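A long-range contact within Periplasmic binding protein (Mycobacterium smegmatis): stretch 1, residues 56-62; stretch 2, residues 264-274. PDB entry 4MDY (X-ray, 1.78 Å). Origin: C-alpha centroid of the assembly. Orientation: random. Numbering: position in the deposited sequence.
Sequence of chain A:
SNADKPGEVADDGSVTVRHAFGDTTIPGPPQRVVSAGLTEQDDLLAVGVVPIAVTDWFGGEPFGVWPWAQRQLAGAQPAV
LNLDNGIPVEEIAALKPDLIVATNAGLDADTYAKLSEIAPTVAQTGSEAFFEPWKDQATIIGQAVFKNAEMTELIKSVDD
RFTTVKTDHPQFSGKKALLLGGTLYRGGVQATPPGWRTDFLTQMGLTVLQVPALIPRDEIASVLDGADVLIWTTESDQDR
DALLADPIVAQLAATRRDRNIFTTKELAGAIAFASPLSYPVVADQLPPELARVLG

Stretch 1 (56-62) DWFGGEP
Stretch 2 264-274: TKELAGAIAFA

Lys-265 makes the polar contacts between the two stretches. Its NZ donates a hydrogen bond to Gly-59 O at 2.7 Å. The same NZ lies 3.4 Å from Glu-61 OE2, forming a salt bridge whose hydrogen bond is weak. One ammonium group thus serves a backbone carbonyl and a carboxylate. The lysine reaches them fully extended, with chi1 to chi4 all t (-174°, -166°, -167°, -177°), and its CA-to-CB bond points toward stretch 1. A long side chain suits this place because the acceptors lie well beyond the helix backbone. Glu-61 also points its CA-to-CB bond toward the other stretch. Its chi1 and chi2 are both m (-59°, -70°) and chi3 is -29°.

Stretch 2 is mainly one helix, residues 265 to 273. Thr-264 is its N-cap: with chi1 p (60°), its OG1 accepts from Leu-267 N at 3.2 Å. The regular helical ladder begins with Ala-268 N to Thr-264 O at 2.9 Å. It continues through Phe-273 N to Gly-269 O, also 2.9 Å, and ends within the stretch with Ala-274 N to Ala-270 O at 3.1 Å. Ala-274 leaves the helix with positive phi (44/55).

Stretch 1 contains no regular helix or strand. Trp-57 has phi/psi -119/-68 and Phe-58 has -157/173. Gly-59 follows at 93/-6, where a CB would jam against the carbonyl oxygen of Phe-58, so glycine fits. Gly-60, at 55/40, also has a positive phi that favours glycine. Glu-61 returns to an extended conformation at -83/150. A weak hydrogen bond from Trp-57 N to Asp-56 OD1, 3.1 Å, lies at the start of the stretch.

The two stretches, both in one chain, run in roughly opposite directions across the contact. Trp-57 CA is 9.6 Å from Phe-273 CA, and Gly-59 CA is 7.8 Å from Gly-269 CA. Aromatic side chains fill the wider end.

Trp-57 has chi1 t (-180°) and chi2 14°, and points its CA-to-CB bond toward the helix. Its CH2 lies 3.7 Å from Ala-272 O, which sits at the indole edge, and 3.9 Å from Ala-272 CB. Trp-57 CE3 is 3.7 Å from Phe-273 CE1 and lies over one face of the phenylalanine ring. The six-membered ring of Trp-57 and the Phe-273 ring form an oblique pair, with centroids 5.4 Å apart and planes at 49°. Phe-273 starts sideways, but chi1 -92° and chi2 73° bring its end nearer.

Phe-58 also starts sideways and brings its end nearer, with chi1 p (73°) and chi2 -77°. Its CZ is 3.9 Å from Ala-272 CB and 4.1 Å from Gly-269 CA. Its CE1 is 4.3 Å from Phe-273 CE1. The small Ala-272 therefore touches both aromatic side chains of stretch 1, while Gly-269 presents bare backbone to Phe-58. Together the stretches bury 329 Å², summed over both sides.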

# COMPACT_ATOMS: atom_id res chain seq x y z
N ASP A 56 -1.17 -13.34 1.29
CA ASP A 56 -1.23 -12.91 -0.10
C ASP A 56 -2.37 -11.91 -0.28
O ASP A 56 -3.39 -11.99 0.41
CB ASP A 56 -1.44 -14.12 -1.02
CG ASP A 56 -1.01 -13.85 -2.46
OD1 ASP A 56 -0.34 -12.84 -2.74
OD2 ASP A 56 -1.33 -14.68 -3.33
N TRP A 57 -2.18 -10.96 -1.18
CA TRP A 57 -3.21 -9.99 -1.52
C TRP A 57 -3.58 -10.11 -3.00
O TRP A 57 -4.69 -10.52 -3.33
CB TRP A 57 -2.73 -8.57 -1.15
CG TRP A 57 -3.69 -7.47 -1.45
CD1 TRP A 57 -5.02 -7.59 -1.75
CD2 TRP A 57 -3.40 -6.07 -1.44
NE1 TRP A 57 -5.57 -6.34 -1.94
CE2 TRP A 57 -4.60 -5.39 -1.76
CE3 TRP A 57 -2.25 -5.32 -1.20
CZ2 TRP A 57 -4.67 -4.00 -1.85
CZ3 TRP A 57 -2.32 -3.94 -1.29
CH2 TRP A 57 -3.52 -3.30 -1.61
N PHE A 58 -2.67 -9.75 -3.90
CA PHE A 58 -2.89 -9.92 -5.34
C PHE A 58 -1.58 -10.00 -6.12
O PHE A 58 -0.51 -9.81 -5.55
CB PHE A 58 -3.77 -8.79 -5.89
CG PHE A 58 -3.07 -7.46 -6.00
CD1 PHE A 58 -2.86 -6.68 -4.87
CD2 PHE A 58 -2.65 -6.98 -7.23
CE1 PHE A 58 -2.22 -5.45 -4.96
CE2 PHE A 58 -2.01 -5.75 -7.34
CZ PHE A 58 -1.79 -4.99 -6.20
N GLY A 59 -1.69 -10.30 -7.42
CA GLY A 59 -0.56 -10.29 -8.33
C GLY A 59 0.17 -11.61 -8.54
O GLY A 59 1.07 -11.68 -9.37
N GLY A 60 -0.20 -12.64 -7.78
CA GLY A 60 0.43 -13.96 -7.91
C GLY A 60 1.94 -13.95 -7.77
O GLY A 60 2.64 -14.65 -8.51
N GLU A 61 2.45 -13.16 -6.83
CA GLU A 61 3.89 -13.07 -6.60
C GLU A 61 4.33 -14.22 -5.71
O GLU A 61 3.55 -14.68 -4.88
CB GLU A 61 4.23 -11.74 -5.93
CG GLU A 61 3.81 -10.52 -6.73
CD GLU A 61 4.63 -10.32 -8.00
OE1 GLU A 61 5.81 -10.72 -8.01
OE2 GLU A 61 4.09 -9.76 -8.98
N PRO A 62 5.58 -14.68 -5.86
CA PRO A 62 6.07 -15.77 -5.01
C PRO A 62 6.07 -15.40 -3.52
O PRO A 62 6.66 -14.38 -3.13
CB PRO A 62 7.50 -16.03 -5.51
CG PRO A 62 7.83 -14.89 -6.43
CD PRO A 62 6.54 -14.31 -6.91
N THR A 264 2.86 0.15 -15.20
CA THR A 264 3.26 -1.25 -15.25
C THR A 264 2.66 -1.96 -14.04
O THR A 264 2.25 -1.33 -13.06
CB THR A 264 4.78 -1.42 -15.18
OG1 THR A 264 5.28 -0.84 -13.97
CG2 THR A 264 5.46 -0.76 -16.39
N LYS A 265 2.61 -3.29 -14.10
CA LYS A 265 2.16 -4.07 -12.95
C LYS A 265 2.95 -3.72 -11.68
O LYS A 265 2.36 -3.59 -10.60
CB LYS A 265 2.29 -5.56 -13.22
CG LYS A 265 1.70 -6.42 -12.12
CD LYS A 265 2.15 -7.86 -12.24
CE LYS A 265 1.33 -8.77 -11.36
NZ LYS A 265 1.85 -10.15 -11.47
N GLU A 266 4.27 -3.58 -11.80
CA GLU A 266 5.09 -3.34 -10.61
C GLU A 266 4.79 -1.98 -10.01
O GLU A 266 4.72 -1.84 -8.80
CB GLU A 266 6.59 -3.48 -10.91
CG GLU A 266 7.37 -3.86 -9.65
CD GLU A 266 8.85 -3.55 -9.70
OE1 GLU A 266 9.34 -3.07 -10.74
OE2 GLU A 266 9.52 -3.79 -8.67
N LEU A 267 4.60 -0.97 -10.86
CA LEU A 267 4.30 0.36 -10.35
C LEU A 267 2.90 0.39 -9.73
O LEU A 267 2.71 0.99 -8.68
CB LEU A 267 4.47 1.42 -11.44
CG LEU A 267 4.17 2.86 -11.01
CD1 LEU A 267 4.91 3.24 -9.73
CD2 LEU A 267 4.54 3.81 -12.14
N ALA A 268 1.93 -0.28 -10.37
CA ALA A 268 0.60 -0.41 -9.80
C ALA A 268 0.68 -1.08 -8.44
O ALA A 268 0.07 -0.64 -7.48
CB ALA A 268 -0.33 -1.19 -10.72
N GLY A 269 1.45 -2.17 -8.37
CA GLY A 269 1.63 -2.88 -7.11
C GLY A 269 2.29 -2.01 -6.06
O GLY A 269 1.88 -2.00 -4.90
N ALA A 270 3.31 -1.27 -6.47
CA ALA A 270 4.06 -0.43 -5.54
C ALA A 270 3.18 0.66 -4.93
O ALA A 270 3.22 0.89 -3.73
CB ALA A 270 5.28 0.17 -6.23
N ILE A 271 2.33 1.28 -5.74
CA ILE A 271 1.35 2.27 -5.26
C ILE A 271 0.36 1.65 -4.27
O ILE A 271 0.09 2.22 -3.22
CB ILE A 271 0.59 2.91 -6.44
CG1 ILE A 271 1.55 3.76 -7.27
CG2 ILE A 271 -0.58 3.76 -5.95
CD1 ILE A 271 1.05 4.08 -8.66
N ALA A 272 -0.15 0.47 -4.61
CA ALA A 272 -1.11 -0.25 -3.77
C ALA A 272 -0.54 -0.58 -2.40
O ALA A 272 -1.20 -0.38 -1.39
CB ALA A 272 -1.57 -1.53 -4.46
N PHE A 273 0.69 -1.09 -2.37
CA PHE A 273 1.31 -1.49 -1.12
C PHE A 273 1.69 -0.31 -0.23
O PHE A 273 1.65 -0.42 1.00
CB PHE A 273 2.53 -2.37 -1.38
CG PHE A 273 2.21 -3.83 -1.40
CD1 PHE A 273 1.53 -4.39 -2.48
CD2 PHE A 273 2.58 -4.64 -0.34
CE1 PHE A 273 1.23 -5.74 -2.49
CE2 PHE A 273 2.27 -5.99 -0.35
CZ PHE A 273 1.59 -6.54 -1.43
N ALA A 274 2.07 0.81 -0.84
CA ALA A 274 2.35 2.05 -0.10
C ALA A 274 3.18 1.76 1.16
O ALA A 274 2.79 2.10 2.27
CB ALA A 274 1.04 2.73 0.27